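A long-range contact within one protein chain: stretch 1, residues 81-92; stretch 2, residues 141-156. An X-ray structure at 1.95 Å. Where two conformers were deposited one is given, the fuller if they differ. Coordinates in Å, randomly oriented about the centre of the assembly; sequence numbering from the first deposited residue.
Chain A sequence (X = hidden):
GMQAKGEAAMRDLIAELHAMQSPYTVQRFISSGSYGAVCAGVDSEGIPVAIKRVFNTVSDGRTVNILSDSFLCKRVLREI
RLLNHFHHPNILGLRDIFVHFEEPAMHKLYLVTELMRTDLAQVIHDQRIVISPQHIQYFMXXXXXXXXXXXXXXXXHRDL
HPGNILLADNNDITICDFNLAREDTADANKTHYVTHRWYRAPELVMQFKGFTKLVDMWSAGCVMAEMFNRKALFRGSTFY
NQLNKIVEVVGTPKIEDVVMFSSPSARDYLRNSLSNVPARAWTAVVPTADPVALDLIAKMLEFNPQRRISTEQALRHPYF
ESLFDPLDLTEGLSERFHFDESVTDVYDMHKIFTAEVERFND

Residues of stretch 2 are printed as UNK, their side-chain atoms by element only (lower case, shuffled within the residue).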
ATOM      1  N   ARG A  81      -5.674 -12.989  -4.855  1.00 41.83           N
ATOM      2  CA  ARG A  81      -6.896 -13.089  -4.054  1.00 41.94           C
ATOM      3  C   ARG A  81      -7.207 -11.752  -3.361  1.00 44.82           C
ATOM      4  O   ARG A  81      -8.364 -11.346  -3.337  1.00 42.02           O
ATOM      5  CB  ARG A  81      -6.775 -14.239  -3.028  1.00 41.36           C
ATOM      6  CG  ARG A  81      -6.916 -15.647  -3.687  1.00 50.86           C
ATOM      7  CD  ARG A  81      -7.698 -16.639  -2.842  1.00 57.88           C
ATOM      8  NE  ARG A  81      -8.903 -16.010  -2.302  1.00 61.77           N
ATOM      9  CZ  ARG A  81      -9.241 -16.007  -1.020  1.00 65.34           C
ATOM     10  NH1 ARG A  81      -8.519 -16.685  -0.133  1.00 44.74           N
ATOM     11  NH2 ARG A  81     -10.323 -15.359  -0.618  1.00 55.17           N
ATOM     12  N   LEU A  82      -6.168 -11.053  -2.849  1.00 43.58           N
ATOM     13  CA  LEU A  82      -6.316  -9.754  -2.187  1.00 42.04           C
ATOM     14  C   LEU A  82      -6.762  -8.692  -3.149  1.00 45.10           C
ATOM     15  O   LEU A  82      -7.657  -7.920  -2.803  1.00 42.90           O
ATOM     16  CB  LEU A  82      -5.014  -9.333  -1.502  1.00 41.87           C
ATOM     17  CG  LEU A  82      -4.892  -9.753  -0.062  1.00 45.60           C
ATOM     18  CD1 LEU A  82      -3.487  -9.576   0.436  1.00 46.27           C
ATOM     19  CD2 LEU A  82      -5.889  -8.989   0.803  1.00 39.99           C
ATOM     20  N   LEU A  83      -6.191  -8.680  -4.386  1.00 42.93           N
ATOM     21  CA  LEU A  83      -6.575  -7.709  -5.430  1.00 43.02           C
ATOM     22  C   LEU A  83      -8.016  -7.882  -5.831  1.00 46.11           C
ATOM     23  O   LEU A  83      -8.744  -6.906  -5.994  1.00 47.54           O
ATOM     24  CB  LEU A  83      -5.701  -7.858  -6.674  1.00 44.69           C
ATOM     25  CG  LEU A  83      -4.451  -6.983  -6.783  1.00 50.57           C
ATOM     26  CD1 LEU A  83      -3.713  -7.295  -8.090  1.00 53.38           C
ATOM     27  CD2 LEU A  83      -4.792  -5.475  -6.718  1.00 51.39           C
ATOM     28  N   ASN A  84      -8.437  -9.140  -5.925  1.00 42.09           N
ATOM     29  CA  ASN A  84      -9.767  -9.545  -6.346  1.00 41.05           C
ATOM     30  C   ASN A  84     -10.832  -9.485  -5.267  1.00 40.76           C
ATOM     31  O   ASN A  84     -12.020  -9.594  -5.574  1.00 41.91           O
ATOM     32  CB  ASN A  84      -9.675 -10.938  -6.976  1.00 45.39           C
ATOM     33  CG  ASN A  84     -10.669 -11.187  -8.071  1.00 64.44           C
ATOM     34  OD1 ASN A  84     -11.118 -10.269  -8.760  1.00 59.00           O
ATOM     35  ND2 ASN A  84     -11.065 -12.440  -8.219  1.00 60.64           N
ATOM     36  N   HIS A  85     -10.418  -9.274  -4.003  1.00 35.65           N
ATOM     37  CA  HIS A  85     -11.314  -9.186  -2.847  1.00 33.62           C
ATOM     38  C   HIS A  85     -12.079  -7.849  -2.759  1.00 36.08           C
ATOM     39  O   HIS A  85     -13.207  -7.811  -2.270  1.00 35.16           O
ATOM     40  CB  HIS A  85     -10.509  -9.437  -1.559  1.00 32.94           C
ATOM     41  CG  HIS A  85     -11.366  -9.558  -0.338  1.00 34.53           C
ATOM     42  ND1 HIS A  85     -12.111 -10.697  -0.089  1.00 36.46           N
ATOM     43  CD2 HIS A  85     -11.593  -8.663   0.651  1.00 34.34           C
ATOM     44  CE1 HIS A  85     -12.783 -10.447   1.020  1.00 35.02           C
ATOM     45  NE2 HIS A  85     -12.502  -9.239   1.505  1.00 33.55           N
ATOM     46  N   PHE A  86     -11.455  -6.754  -3.184  1.00 32.76           N
ATOM     47  CA  PHE A  86     -12.061  -5.400  -3.096  1.00 29.46           C
ATOM     48  C   PHE A  86     -12.667  -4.956  -4.419  1.00 36.21           C
ATOM     49  O   PHE A  86     -12.158  -5.316  -5.464  1.00 32.59           O
ATOM     50  CB  PHE A  86     -11.000  -4.380  -2.653  1.00 29.16           C
ATOM     51  CG  PHE A  86     -10.470  -4.734  -1.283  1.00 28.24           C
ATOM     52  CD1 PHE A  86     -11.176  -4.382  -0.137  1.00 29.63           C
ATOM     53  CD2 PHE A  86      -9.322  -5.514  -1.141  1.00 29.71           C
ATOM     54  CE1 PHE A  86     -10.731  -4.775   1.119  1.00 29.80           C
ATOM     55  CE2 PHE A  86      -8.881  -5.915   0.125  1.00 33.22           C
ATOM     56  CZ  PHE A  86      -9.571  -5.525   1.245  1.00 30.30           C
ATOM     57  N   HIS A  87     -13.708  -4.113  -4.358  1.00 35.59           N
ATOM     58  CA  HIS A  87     -14.379  -3.510  -5.507  1.00 37.20           C
ATOM     59  C   HIS A  87     -14.765  -2.151  -5.020  1.00 36.38           C
ATOM     60  O   HIS A  87     -15.932  -1.899  -4.703  1.00 37.42           O
ATOM     61  CB  HIS A  87     -15.617  -4.332  -5.918  1.00 40.10           C
ATOM     62  CG  HIS A  87     -15.272  -5.749  -6.247  1.00 45.14           C
ATOM     63  ND1 HIS A  87     -15.359  -6.751  -5.288  1.00 47.07           N
ATOM     64  CD2 HIS A  87     -14.747  -6.270  -7.381  1.00 48.05           C
ATOM     65  CE1 HIS A  87     -14.925  -7.850  -5.882  1.00 47.49           C
ATOM     66  NE2 HIS A  87     -14.560  -7.614  -7.145  1.00 48.54           N
ATOM     67  N   HIS A  88     -13.753  -1.298  -4.841  1.00 29.71           N
ATOM     68  CA  HIS A  88     -13.976   0.017  -4.265  1.00 28.31           C
ATOM     69  C   HIS A  88     -13.164   1.066  -5.026  1.00 32.87           C
ATOM     70  O   HIS A  88     -12.025   0.776  -5.380  1.00 30.63           O
ATOM     71  CB  HIS A  88     -13.589  -0.008  -2.761  1.00 25.83           C
ATOM     72  CG  HIS A  88     -13.983   1.228  -2.019  1.00 27.99           C
ATOM     73  ND1 HIS A  88     -13.206   2.377  -2.069  1.00 29.57           N
ATOM     74  CD2 HIS A  88     -15.032   1.443  -1.206  1.00 29.35           C
ATOM     75  CE1 HIS A  88     -13.818   3.265  -1.308  1.00 29.62           C
ATOM     76  NE2 HIS A  88     -14.929   2.757  -0.773  1.00 30.15           N
ATOM     77  N   PRO A  89     -13.712   2.285  -5.250  1.00 34.00           N
ATOM     78  CA  PRO A  89     -12.956   3.302  -6.012  1.00 35.15           C
ATOM     79  C   PRO A  89     -11.575   3.685  -5.477  1.00 34.30           C
ATOM     80  O   PRO A  89     -10.763   4.174  -6.235  1.00 33.65           O
ATOM     81  CB  PRO A  89     -13.894   4.535  -6.027  1.00 38.29           C
ATOM     82  CG  PRO A  89     -15.233   4.047  -5.644  1.00 42.26           C
ATOM     83  CD  PRO A  89     -15.040   2.795  -4.832  1.00 36.99           C
ATOM     84  N   ASN A  90     -11.329   3.532  -4.182  1.00 31.31           N
ATOM     85  CA  ASN A  90     -10.063   3.953  -3.574  1.00 30.42           C
ATOM     86  C   ASN A  90      -9.043   2.864  -3.438  1.00 31.80           C
ATOM     87  O   ASN A  90      -7.950   3.134  -2.943  1.00 29.62           O
ATOM     88  CB  ASN A  90     -10.312   4.579  -2.213  1.00 26.68           C
ATOM     89  CG  ASN A  90     -11.077   5.863  -2.296  1.00 37.16           C
ATOM     90  OD1 ASN A  90     -12.077   6.041  -1.608  1.00 34.44           O
ATOM     91  ND2 ASN A  90     -10.630   6.780  -3.135  1.00 33.53           N
ATOM     92  N   ILE A  91      -9.386   1.642  -3.877  1.00 29.44           N
ATOM     93  CA  ILE A  91      -8.527   0.459  -3.805  1.00 28.56           C
ATOM     94  C   ILE A  91      -8.269  -0.014  -5.223  1.00 35.00           C
ATOM     95  O   ILE A  91      -9.226  -0.298  -5.958  1.00 32.72           O
ATOM     96  CB  ILE A  91      -9.158  -0.662  -2.924  1.00 31.15           C
ATOM     97  CG1 ILE A  91      -9.478  -0.185  -1.445  1.00 29.91           C
ATOM     98  CG2 ILE A  91      -8.266  -1.952  -2.942  1.00 31.89           C
ATOM     99  CD1 ILE A  91      -8.297   0.289  -0.671  1.00 35.85           C
ATOM    100  N   LEU A  92      -6.982  -0.106  -5.619  1.00 34.63           N
ATOM    101  CA  LEU A  92      -6.642  -0.545  -6.992  1.00 35.37           C
ATOM    102  C   LEU A  92      -7.159  -1.955  -7.207  1.00 44.18           C
ATOM    103  O   LEU A  92      -6.918  -2.829  -6.395  1.00 45.06           O
ATOM    104  CB  LEU A  92      -5.123  -0.437  -7.270  1.00 35.47           C
ATOM    105  CG  LEU A  92      -4.682  -0.698  -8.742  1.00 40.50           C
ATOM    106  CD1 LEU A  92      -5.081   0.455  -9.637  1.00 39.80           C
ATOM    107  CD2 LEU A  92      -3.182  -0.972  -8.814  1.00 44.05           C
ATOM    108  N   UNK A 141      -8.909  12.607   2.618  1.00 22.40           N
ATOM    109  CA  UNK A 141     -10.225  11.981   2.807  1.00 23.59           C
ATOM    110  C   UNK A 141     -10.231  10.621   2.053  1.00 28.49           C
ATOM    111  O   UNK A 141     -10.639   9.616   2.613  1.00 27.67           O
ATOM    112  c   UNK A 141     -14.444  11.744   4.333  1.00 26.72           C
ATOM    113  c   UNK A 141     -14.963  11.588   1.995  1.00 26.78           C
ATOM    114  c   UNK A 141     -12.771  12.400   2.683  1.00 25.91           C
ATOM    115  c   UNK A 141     -15.330  11.407   3.323  1.00 30.41           C
ATOM    116  c   UNK A 141     -13.177  12.252   4.012  1.00 26.73           C
ATOM    117  c   UNK A 141     -11.382  12.930   2.342  1.00 25.24           C
ATOM    118  o   UNK A 141     -16.589  10.924   3.648  1.00 26.48           O
ATOM    119  c   UNK A 141     -13.671  12.046   1.684  1.00 27.09           C
ATOM    120  N   UNK A 142      -9.769  10.617   0.801  1.00 26.54           N
ATOM    121  CA  UNK A 142      -9.745   9.418  -0.039  1.00 26.42           C
ATOM    122  C   UNK A 142      -8.704   8.400   0.402  1.00 28.79           C
ATOM    123  O   UNK A 142      -8.961   7.186   0.353  1.00 27.90           O
ATOM    124  c   UNK A 142     -10.875  10.433  -2.061  1.00 32.18           C
ATOM    125  n   UNK A 142     -11.749   9.707  -2.853  1.00 35.31           N
ATOM    126  n   UNK A 142     -12.588  11.716  -2.560  1.00 34.72           N
ATOM    127  c   UNK A 142     -11.390  11.669  -1.868  1.00 33.48           C
ATOM    128  c   UNK A 142     -12.755  10.526  -3.133  1.00 34.74           C
ATOM    129  c   UNK A 142      -9.617   9.813  -1.514  1.00 28.34           C
ATOM    130  N   UNK A 143      -7.539   8.886   0.864  1.00 24.64           N
ATOM    131  CA  UNK A 143      -6.507   7.991   1.429  1.00 25.14           C
ATOM    132  C   UNK A 143      -7.093   7.260   2.633  1.00 25.81           C
ATOM    133  O   UNK A 143      -6.915   6.044   2.745  1.00 23.61           O
ATOM    134  c   UNK A 143      -3.440  10.481   0.921  1.00 28.16           C
ATOM    135  c   UNK A 143      -5.192   8.754   1.835  1.00 27.48           C
ATOM    136  c   UNK A 143      -4.409   9.283   0.595  1.00 28.61           C
ATOM    137  c   UNK A 143      -4.274   7.902   2.759  1.00 27.35           C
ATOM    138  N   UNK A 144      -7.765   7.992   3.554  0.50 20.68           N
ATOM    139  CA  UNK A 144      -8.308   7.343   4.757  0.50 18.86           C
ATOM    140  C   UNK A 144      -9.482   6.420   4.447  0.50 22.47           C
ATOM    141  O   UNK A 144      -9.650   5.420   5.125  0.50 20.89           O
ATOM    142  c   UNK A 144      -7.447   9.002   6.519  0.50 20.26           C
ATOM    143  c   UNK A 144      -8.671   8.367   5.833  0.50 17.70           C
ATOM    144  c   UNK A 144      -6.710   7.950   7.425  0.50 15.04           C
ATOM    145  c   UNK A 144      -7.853  10.245   7.330  0.50 19.37           C
ATOM    146  N   UNK A 145     -10.272   6.747   3.423  1.00 21.47           N
ATOM    147  CA  UNK A 145     -11.377   5.853   3.001  1.00 22.80           C
ATOM    148  C   UNK A 145     -10.788   4.549   2.430  1.00 24.71           C
ATOM    149  O   UNK A 145     -11.288   3.487   2.739  1.00 24.17           O
ATOM    150  c   UNK A 145     -12.288   6.520   1.954  1.00 23.55           C
ATOM    151  c   UNK A 145     -14.309   6.843   3.510  1.00 30.85           C
ATOM    152  c   UNK A 145     -13.311   7.517   2.500  1.00 28.23           C
ATOM    153  c   UNK A 145     -14.083   8.178   1.352  1.00 26.69           C
ATOM    154  N   UNK A 146      -9.701   4.631   1.654  1.00 24.64           N
ATOM    155  CA  UNK A 146      -9.090   3.407   1.143  1.00 25.31           C
ATOM    156  C   UNK A 146      -8.565   2.564   2.306  1.00 27.96           C
ATOM    157  O   UNK A 146      -8.796   1.364   2.338  1.00 26.68           O
ATOM    158  N   UNK A 147      -7.909   3.190   3.307  1.00 24.33           N
ATOM    159  CA  UNK A 147      -7.453   2.440   4.502  1.00 21.83           C
ATOM    160  C   UNK A 147      -8.633   1.868   5.280  1.00 23.93           C
ATOM    161  O   UNK A 147      -8.602   0.701   5.660  1.00 22.28           O
ATOM    162  c   UNK A 147      -6.642   3.346   5.403  1.00 22.19           C
ATOM    163  c   UNK A 147      -4.622   4.721   5.962  1.00 24.78           C
ATOM    164  c   UNK A 147      -5.261   3.791   4.911  1.00 24.84           C
ATOM    165  c   UNK A 147      -4.375   2.584   4.610  1.00 23.72           C
ATOM    166  N   UNK A 148      -9.718   2.664   5.452  1.00 22.47           N
ATOM    167  CA  UNK A 148     -10.912   2.208   6.170  1.00 22.73           C
ATOM    168  C   UNK A 148     -11.445   0.919   5.497  1.00 25.86           C
ATOM    169  O   UNK A 148     -11.782  -0.017   6.188  1.00 24.69           O
ATOM    170  n   UNK A 148     -13.145   2.902   8.385  1.00 25.94           N
ATOM    171  c   UNK A 148     -12.024   3.297   6.144  1.00 23.53           C
ATOM    172  c   UNK A 148     -13.222   2.915   6.995  1.00 26.52           C
ATOM    173  n   UNK A 148     -15.195   2.362   7.783  1.00 27.34           N
ATOM    174  c   UNK A 148     -14.341   2.485   8.807  1.00 25.25           C
ATOM    175  c   UNK A 148     -14.495   2.610   6.620  1.00 27.50           C
ATOM    176  N   UNK A 149     -11.528   0.901   4.160  1.00 24.87           N
ATOM    177  CA  UNK A 149     -12.037  -0.234   3.385  1.00 25.26           C
ATOM    178  C   UNK A 149     -11.121  -1.463   3.619  1.00 25.41           C
ATOM    179  O   UNK A 149     -11.618  -2.560   3.898  1.00 23.46           O
ATOM    180  c   UNK A 149     -12.658  -1.113   1.050  1.00 30.87           C
ATOM    181  c   UNK A 149     -12.232   0.126   1.867  1.00 30.10           C
ATOM    182  c   UNK A 149     -13.279   1.235   1.725  1.00 29.80           C
ATOM    183  N   UNK A 150      -9.810  -1.272   3.535  1.00 23.02           N
ATOM    184  CA  UNK A 150      -8.902  -2.383   3.796  1.00 24.50           C
ATOM    185  C   UNK A 150      -9.106  -2.902   5.240  1.00 26.16           C
ATOM    186  O   UNK A 150      -9.370  -4.082   5.437  1.00 28.22           O
ATOM    187  c   UNK A 150      -7.091  -2.706   1.222  1.00 28.20           C
ATOM    188  c   UNK A 150      -7.434  -1.919   3.630  1.00 24.39           C
ATOM    189  c   UNK A 150      -6.960  -1.536   2.218  1.00 29.24           C
ATOM    190  c   UNK A 150      -5.505  -1.012   2.285  1.00 28.34           C
ATOM    191  N   UNK A 151      -9.115  -1.991   6.218  1.00 23.37           N
ATOM    192  CA  UNK A 151      -9.231  -2.332   7.656  1.00 22.36           C
ATOM    193  C   UNK A 151     -10.541  -3.018   7.982  1.00 26.21           C
ATOM    194  O   UNK A 151     -10.536  -3.971   8.783  1.00 25.93           O
ATOM    195  c   UNK A 151      -6.084   0.971   8.719  1.00 23.84           C
ATOM    196  c   UNK A 151      -6.539  -0.959   7.798  1.00 24.92           C
ATOM    197  n   UNK A 151      -7.358   0.728   9.022  1.00 24.18           N
ATOM    198  n   UNK A 151      -5.574   0.003   7.937  1.00 23.94           N
ATOM    199  c   UNK A 151      -7.650  -0.494   8.437  1.00 24.39           C
ATOM    200  c   UNK A 151      -9.033  -1.088   8.524  1.00 22.54           C
ATOM    201  N   UNK A 152     -11.638  -2.611   7.299  1.00 24.13           N
ATOM    202  CA  UNK A 152     -12.957  -3.240   7.518  1.00 25.30           C
ATOM    203  C   UNK A 152     -12.943  -4.708   7.046  1.00 30.90           C
ATOM    204  O   UNK A 152     -13.683  -5.529   7.592  1.00 31.64           O
ATOM    205  c   UNK A 152     -14.820  -1.250   9.030  1.00 40.62           C
ATOM    206  o   UNK A 152     -15.904  -1.836   9.204  1.00 40.14           O
ATOM    207  o   UNK A 152     -14.039  -0.985   9.968  1.00 34.97           O
ATOM    208  c   UNK A 152     -14.108  -2.416   6.883  1.00 26.83           C
ATOM    209  c   UNK A 152     -14.361  -1.083   7.596  1.00 35.05           C
ATOM    210  N   UNK A 153     -12.067  -5.050   6.091  1.00 25.81           N
ATOM    211  CA  UNK A 153     -11.908  -6.439   5.637  1.00 27.28           C
ATOM    212  C   UNK A 153     -10.775  -7.198   6.410  1.00 31.42           C
ATOM    213  O   UNK A 153     -10.451  -8.321   6.031  1.00 32.67           O
ATOM    214  c   UNK A 153     -11.608  -6.464   4.145  1.00 29.26           C
ATOM    215  N   UNK A 154     -10.225  -6.608   7.476  1.00 30.13           N
ATOM    216  CA  UNK A 154      -9.140  -7.210   8.262  1.00 30.53           C
ATOM    217  C   UNK A 154      -7.773  -7.149   7.589  1.00 34.96           C
ATOM    218  O   UNK A 154      -6.860  -7.892   7.949  1.00 36.70           O
ATOM    219  N   UNK A 155      -7.613  -6.275   6.592  1.00 28.05           N
ATOM    220  CA  UNK A 155      -6.356  -6.181   5.866  1.00 27.26           C
ATOM    221  C   UNK A 155      -5.582  -4.975   6.330  1.00 29.79           C
ATOM    222  O   UNK A 155      -6.123  -3.867   6.408  1.00 29.77           O
ATOM    223  c   UNK A 155      -7.280  -7.532   3.949  1.00 31.74           C
ATOM    224  c   UNK A 155      -6.644  -6.203   4.328  1.00 30.83           C
ATOM    225  c   UNK A 155      -5.371  -5.946   3.488  1.00 31.41           C
ATOM    226  N   UNK A 156      -4.314  -5.180   6.622  1.00 25.56           N
ATOM    227  CA  UNK A 156      -3.443  -4.091   7.046  1.00 25.01           C
ATOM    228  C   UNK A 156      -2.494  -3.811   5.890  1.00 29.67           C
ATOM    229  O   UNK A 156      -1.899  -4.763   5.347  1.00 28.71           O
ATOM    230  c   UNK A 156      -1.726  -3.358   8.777  1.00 24.31           C
ATOM    231  c   UNK A 156      -2.683  -4.483   8.347  1.00 27.84           C
ATOM    232  c   UNK A 156      -3.697  -4.792   9.477  1.00 27.60           C
TER

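Position 141, on a helix that begins earlier in the chain, carries one carbon and then a six-carbon ring bearing an oxygen; it stays clear of stretch 1 and is Tyr141. At 142 one carbon leads to a five-membered ring of three carbons and two nitrogens, a histidine. The edge of His142 meets Asn90, whose ND2 donates a hydrogen bond to His142 ND1 (3.1 Å, 161° at the hydrogen), so this ring nitrogen accepts and carries no proton.

Position 143 has four carbons forked at the first, one arm two carbons long, and points away: Ile143. Position 144 has four carbons forked at the second and lies out of reach: Leu144. The same forked set at 145 points toward stretch 1, its CB 3.6 Å from Asn90 OD1; this is Leu145. Position 146 has no side-chain atoms and is Gly146. Here the backbones come close, with Gly146 CA 4.8 Å from Asn90 CA; Gly146 CA is 3.8 Å from Asn90 CB, and an ideal CB would sit tightly, 3.2 Å from Asn90 O.

Position 147, four carbons forked at the second, points away as Leu147, and 148, one carbon, then a five-membered ring of three carbons and two nitrogens, makes no contact with stretch 1 as His148. At 149 one carbon carries two more, the mark of valine. Val149 CG2 lies over one face of the His88 imidazole, 3.5 Å from its centroid, while Val149 CG1 is 3.8 Å from Phe86 CD1. Position 150 has four carbons forked at the second and is Leu150; its CB points sideways, but its end reaches stretch 1, placing Leu150 CD2 over a face of the Phe86 ring, 3.8 Å from Phe86 CZ.

Position 151 has one carbon, then a five-membered ring of three carbons and two nitrogens; its CA-to-CB bond points away from stretch 1: His151. The three carbons ending in two oxygens at 152 make no contact with stretch 1 (Glu152). A single carbon at 153 gives Ala153, with CB 3.6 Å from Phe86 CE1; this residue is the first to leave helical geometry. Position 154 has no side chain and a positive phi, which favours glycine: Gly154. One carbon carrying two marks 155 as Val155, whose CG2 packs 3.7 Å from Leu82 CD2. The same branching at 156, out of reach, gives Val156.

The contact thus joins an apolar cluster around Phe86 and Ile91 to one polar link. A type I turn from His88 to Ile91 brings Asn90 against the helix at Gly146. Within that turn Asn90 N donates to His88 ND1 (3.1 Å), tying together the residue that bonds His142 and the ring that covers Val149.

Stretch 2 141-156: YHILLGLHVLHEAGVV
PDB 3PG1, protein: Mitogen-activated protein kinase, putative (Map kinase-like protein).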